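Local structure of dihydropteroate synthase (Anaplasma phagocytophilum, 6UCZ) at residues I154-H159 and E200-D205. The protein probably condenses 6-hydroxymethyl-7,8-dihydropterin diphosphate with p-aminobenzoate to give 7,8-dihydropteroate, a step of folate synthesis. Numbering follows the deposited sequence.
With PMM (pterin-6-yl-methyl-monophosphate), chain C.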
ATOM      1  N   ILE A 154      -2.636   7.871  -7.052  1.00 37.52           N
ATOM      2  CA  ILE A 154      -1.399   7.101  -6.986  1.00 35.58           C
ATOM      3  C   ILE A 154      -0.813   7.121  -5.583  1.00 28.01           C
ATOM      4  O   ILE A 154      -0.670   8.184  -4.972  1.00 30.32           O
ATOM      5  CB  ILE A 154      -0.373   7.598  -8.029  1.00 33.15           C
ATOM      6  CG1 ILE A 154       0.962   6.880  -7.843  1.00 30.29           C
ATOM      7  CG2 ILE A 154      -0.218   9.117  -7.984  1.00 26.83           C
ATOM      8  CD1 ILE A 154       1.804   6.869  -9.113  1.00 31.53           C
ATOM      9  N   ILE A 155      -0.480   5.941  -5.070  1.00 25.12           N
ATOM     10  CA  ILE A 155       0.301   5.798  -3.847  1.00 25.03           C
ATOM     11  C   ILE A 155       1.761   5.615  -4.239  1.00 27.61           C
ATOM     12  O   ILE A 155       2.076   4.776  -5.093  1.00 30.33           O
ATOM     13  CB  ILE A 155      -0.172   4.594  -3.017  1.00 20.26           C
ATOM     14  CG1 ILE A 155      -1.679   4.669  -2.775  1.00 25.15           C
ATOM     15  CG2 ILE A 155       0.593   4.528  -1.670  1.00 20.67           C
ATOM     16  CD1 ILE A 155      -2.269   3.342  -2.334  1.00 26.10           C
ATOM     17  N   ILE A 156       2.651   6.398  -3.632  1.00 26.48           N
ATOM     18  CA  ILE A 156       4.094   6.203  -3.758  1.00 29.09           C
ATOM     19  C   ILE A 156       4.628   5.776  -2.397  1.00 27.80           C
ATOM     20  O   ILE A 156       4.349   6.428  -1.380  1.00 27.80           O
ATOM     21  CB  ILE A 156       4.807   7.460  -4.291  1.00 29.81           C
ATOM     22  CG1 ILE A 156       4.385   8.711  -3.510  1.00 31.78           C
ATOM     23  CG2 ILE A 156       4.529   7.634  -5.793  1.00 28.14           C
ATOM     24  CD1 ILE A 156       5.174   9.972  -3.918  1.00 31.51           C
ATOM     25  N   MET A 157       5.380   4.675  -2.372  1.00 27.30           N
ATOM     26  CA  MET A 157       5.845   4.046  -1.137  1.00 22.59           C
ATOM     27  C   MET A 157       7.360   4.176  -0.999  1.00 29.05           C
ATOM     28  O   MET A 157       8.094   3.904  -1.956  1.00 26.57           O
ATOM     29  CB  MET A 157       5.479   2.562  -1.125  1.00 22.28           C
ATOM     30  CG  MET A 157       5.700   1.908   0.239  1.00 18.51           C
ATOM     31  SD  MET A 157       5.820   0.126   0.098  1.00 24.45           S
ATOM     32  CE  MET A 157       7.475  -0.041  -0.615  1.00 27.44           C
ATOM     33  N   HIS A 158       7.830   4.557   0.194  1.00 27.35           N
ATOM     34  CA  HIS A 158       9.268   4.671   0.426  1.00 28.19           C
ATOM     35  C   HIS A 158       9.924   3.297   0.552  1.00 26.07           C
ATOM     36  O   HIS A 158       9.390   2.396   1.204  1.00 25.83           O
ATOM     37  CB  HIS A 158       9.555   5.471   1.698  1.00 23.64           C
ATOM     38  CG  HIS A 158      11.022   5.625   1.974  1.00 25.74           C
ATOM     39  ND1 HIS A 158      11.770   4.651   2.598  1.00 25.28           N
ATOM     40  CD2 HIS A 158      11.892   6.612   1.643  1.00 24.23           C
ATOM     41  CE1 HIS A 158      13.032   5.041   2.667  1.00 26.99           C
ATOM     42  NE2 HIS A 158      13.130   6.233   2.104  1.00 28.29           N
ATOM     43  N   HIS A 159      11.115   3.153  -0.037  1.00 29.42           N
ATOM     44  CA  HIS A 159      11.930   1.954   0.138  1.00 24.77           C
ATOM     45  C   HIS A 159      13.414   2.273  -0.040  1.00 27.17           C
ATOM     46  O   HIS A 159      13.788   3.338  -0.535  1.00 27.96           O
ATOM     47  CB  HIS A 159      11.481   0.849  -0.826  1.00 22.30           C
ATOM     48  CG  HIS A 159      11.590   1.239  -2.267  1.00 24.45           C
ATOM     49  ND1 HIS A 159      12.782   1.206  -2.957  1.00 28.56           N
ATOM     50  CD2 HIS A 159      10.665   1.715  -3.133  1.00 28.57           C
ATOM     51  CE1 HIS A 159      12.583   1.618  -4.199  1.00 31.51           C
ATOM     52  NE2 HIS A 159      11.304   1.927  -4.334  1.00 28.93           N
ATOM     53  N   GLU A 200      -3.960  16.650  -5.570  1.00 55.26           N
ATOM     54  CA  GLU A 200      -4.929  15.940  -4.740  1.00 46.01           C
ATOM     55  C   GLU A 200      -4.918  14.431  -4.957  1.00 44.53           C
ATOM     56  O   GLU A 200      -5.373  13.692  -4.081  1.00 47.14           O
ATOM     57  CB  GLU A 200      -6.341  16.480  -4.988  1.00 56.25           C
ATOM     58  CG  GLU A 200      -6.535  17.936  -4.570  1.00 69.43           C
ATOM     59  CD  GLU A 200      -6.041  18.916  -5.613  1.00 82.65           C
ATOM     60  OE1 GLU A 200      -6.439  18.774  -6.783  1.00 88.60           O
ATOM     61  OE2 GLU A 200      -5.246  19.814  -5.274  1.00 88.89           O
ATOM     62  N   ARG A 201      -4.411  13.946  -6.087  1.00 47.74           N
ATOM     63  CA  ARG A 201      -4.458  12.515  -6.360  1.00 44.89           C
ATOM     64  C   ARG A 201      -3.249  11.740  -5.842  1.00 40.68           C
ATOM     65  O   ARG A 201      -3.168  10.531  -6.085  1.00 40.36           O
ATOM     66  CB  ARG A 201      -4.648  12.266  -7.857  1.00 53.14           C
ATOM     67  CG  ARG A 201      -6.041  12.644  -8.329  1.00 51.06           C
ATOM     68  CD  ARG A 201      -6.151  12.657  -9.815  1.00 54.87           C
ATOM     69  NE  ARG A 201      -7.490  13.052 -10.248  1.00 57.81           N
ATOM     70  CZ  ARG A 201      -7.763  13.598 -11.430  1.00 61.16           C
ATOM     71  NH1 ARG A 201      -6.786  13.819 -12.297  1.00 62.47           N
ATOM     72  NH2 ARG A 201      -9.015  13.925 -11.744  1.00 63.49           N
ATOM     73  N   ILE A 202      -2.317  12.385  -5.136  1.00 38.43           N
ATOM     74  CA  ILE A 202      -1.082  11.742  -4.689  1.00 33.97           C
ATOM     75  C   ILE A 202      -1.229  11.317  -3.232  1.00 35.79           C
ATOM     76  O   ILE A 202      -1.609  12.128  -2.379  1.00 34.55           O
ATOM     77  CB  ILE A 202       0.123  12.679  -4.857  1.00 34.52           C
ATOM     78  CG1 ILE A 202       0.317  13.037  -6.332  1.00 34.75           C
ATOM     79  CG2 ILE A 202       1.375  12.013  -4.284  1.00 33.13           C
ATOM     80  CD1 ILE A 202       1.307  14.166  -6.568  1.00 35.14           C
ATOM     81  N   ILE A 203      -0.862  10.066  -2.934  1.00 33.18           N
ATOM     82  CA  ILE A 203      -0.940   9.487  -1.596  1.00 28.26           C
ATOM     83  C   ILE A 203       0.447   9.003  -1.187  1.00 29.24           C
ATOM     84  O   ILE A 203       1.155   8.384  -1.989  1.00 30.16           O
ATOM     85  CB  ILE A 203      -1.958   8.326  -1.567  1.00 30.51           C
ATOM     86  CG1 ILE A 203      -3.336   8.806  -2.048  1.00 30.70           C
ATOM     87  CG2 ILE A 203      -2.055   7.720  -0.190  1.00 28.80           C
ATOM     88  CD1 ILE A 203      -4.218   7.683  -2.608  1.00 30.48           C
ATOM     89  N   LEU A 204       0.834   9.263   0.067  1.00 31.15           N
ATOM     90  CA  LEU A 204       2.185   8.968   0.549  1.00 29.45           C
ATOM     91  C   LEU A 204       2.182   7.792   1.518  1.00 27.95           C
ATOM     92  O   LEU A 204       1.342   7.722   2.417  1.00 27.20           O
ATOM     93  CB  LEU A 204       2.795  10.186   1.251  1.00 29.67           C
ATOM     94  CG  LEU A 204       2.830  11.486   0.444  1.00 31.72           C
ATOM     95  CD1 LEU A 204       3.497  12.612   1.224  1.00 32.84           C
ATOM     96  CD2 LEU A 204       3.519  11.265  -0.904  1.00 27.36           C
ATOM     97  N   ASP A 205       3.150   6.892   1.357  1.00 30.01           N
ATOM     98  CA  ASP A 205       3.263   5.688   2.186  1.00 26.28           C
ATOM     99  C   ASP A 205       4.715   5.538   2.619  1.00 30.97           C
ATOM    100  O   ASP A 205       5.618   5.514   1.752  1.00 24.61           O
ATOM    101  CB  ASP A 205       2.768   4.467   1.397  1.00 25.51           C
ATOM    102  CG  ASP A 205       2.766   3.176   2.202  1.00 27.73           C
ATOM    103  OD1 ASP A 205       3.630   2.970   3.097  1.00 24.84           O
ATOM    104  OD2 ASP A 205       1.893   2.328   1.906  1.00 27.92           O
TER
HETATM  105  N5  PMM C 301       3.770  -3.649   1.492  1.00 23.60           N
HETATM  106  C6  PMM C 301       3.858  -4.678   0.642  1.00 27.14           C
HETATM  107  C7  PMM C 301       3.421  -4.563  -0.664  1.00 21.05           C
HETATM  108  N8  PMM C 301       2.901  -3.447  -1.188  1.00 23.12           N
HETATM  109  N1  PMM C 301       2.261  -1.282  -0.868  1.00 21.58           N
HETATM  110  C2  PMM C 301       2.157  -0.219  -0.079  1.00 23.88           C
HETATM  111  N2  PMM C 301       1.655   0.922  -0.564  1.00 21.81           N
HETATM  112  N3  PMM C 301       2.557  -0.217   1.230  1.00 19.77           N
HETATM  113  C4  PMM C 301       3.121  -1.287   1.885  1.00 21.14           C
HETATM  114  O4  PMM C 301       3.481  -1.200   3.059  1.00 28.24           O
HETATM  115  C4A PMM C 301       3.257  -2.494   1.042  1.00 22.95           C
HETATM  116  C8A PMM C 301       2.816  -2.424  -0.330  1.00 22.85           C
HETATM  117  C9  PMM C 301       4.509  -5.926   1.184  1.00 33.17           C
HETATM  118  O10 PMM C 301       3.620  -6.551   2.133  1.00 46.55           O
HETATM  119  PA  PMM C 301       2.846  -7.936   1.815  1.00 48.26           P
HETATM  120  O1P PMM C 301       2.213  -8.332   3.159  1.00 53.73           O
HETATM  121  O2P PMM C 301       3.899  -8.987   1.493  1.00 53.51           O
HETATM  122  O3P PMM C 301       1.852  -7.732   0.720  1.00 45.81           O
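Ile154 through Met157 pair one to one with Ile202 through Asp205 as neighbouring parallel strands, their axes 4.7 Å apart and turned 27° from each other. Five backbone bonds stitch them together: Ile154 N gives to Arg201 O, Ile156 N to Ile203 O and His158 N to Asp205 O, while Ile154 O and Ile156 O receive Ile203 N and Asp205 N. Between the N-H bonds sit CA-H...O contacts, such as Met157 CA to Asp205 O at 3.2 Å.

Ile156 and Leu204 run side by side on one face, CD1 of Ile156 lying 3.7 Å from CD2 of Leu204. Here CG1 of Ile156 is wedged between its own backbone N and carbonyl carbon (chi1 49°), which brings the branch to Leu204. Helix 174-194 covers this face through Arg188, Leu192 and Val189, completing the beta-alpha-beta crossover that links the two strands in the (beta/alpha)8 barrel of dihydropteroate synthases.

The other face looks into the barrel. Ile155 CG1 packs 3.9 Å from Ile203 CB, and CG2 of Ile155 leans on Asp205 CB. At the C-terminal end of the strands Met157 and Asp205 meet the pterin. Asp205 OD2 accepts from PMM N3 at 2.7 Å. The same oxygen also takes PMM N2 at 2.9 Å, a forked grip that fixes the pyrimidine edge, while OD1 is tied back to Gly207 N. Met157 CG stands anti to the backbone N (chi1 -169°), alongside the carboxylate and 3.7 Å from Asp205 OD1. From there Met157 SD comes 3.5 Å from PMM N3. Asn133, on strand 131-134 beyond Ile155, hydrogen-bonds the same ligand.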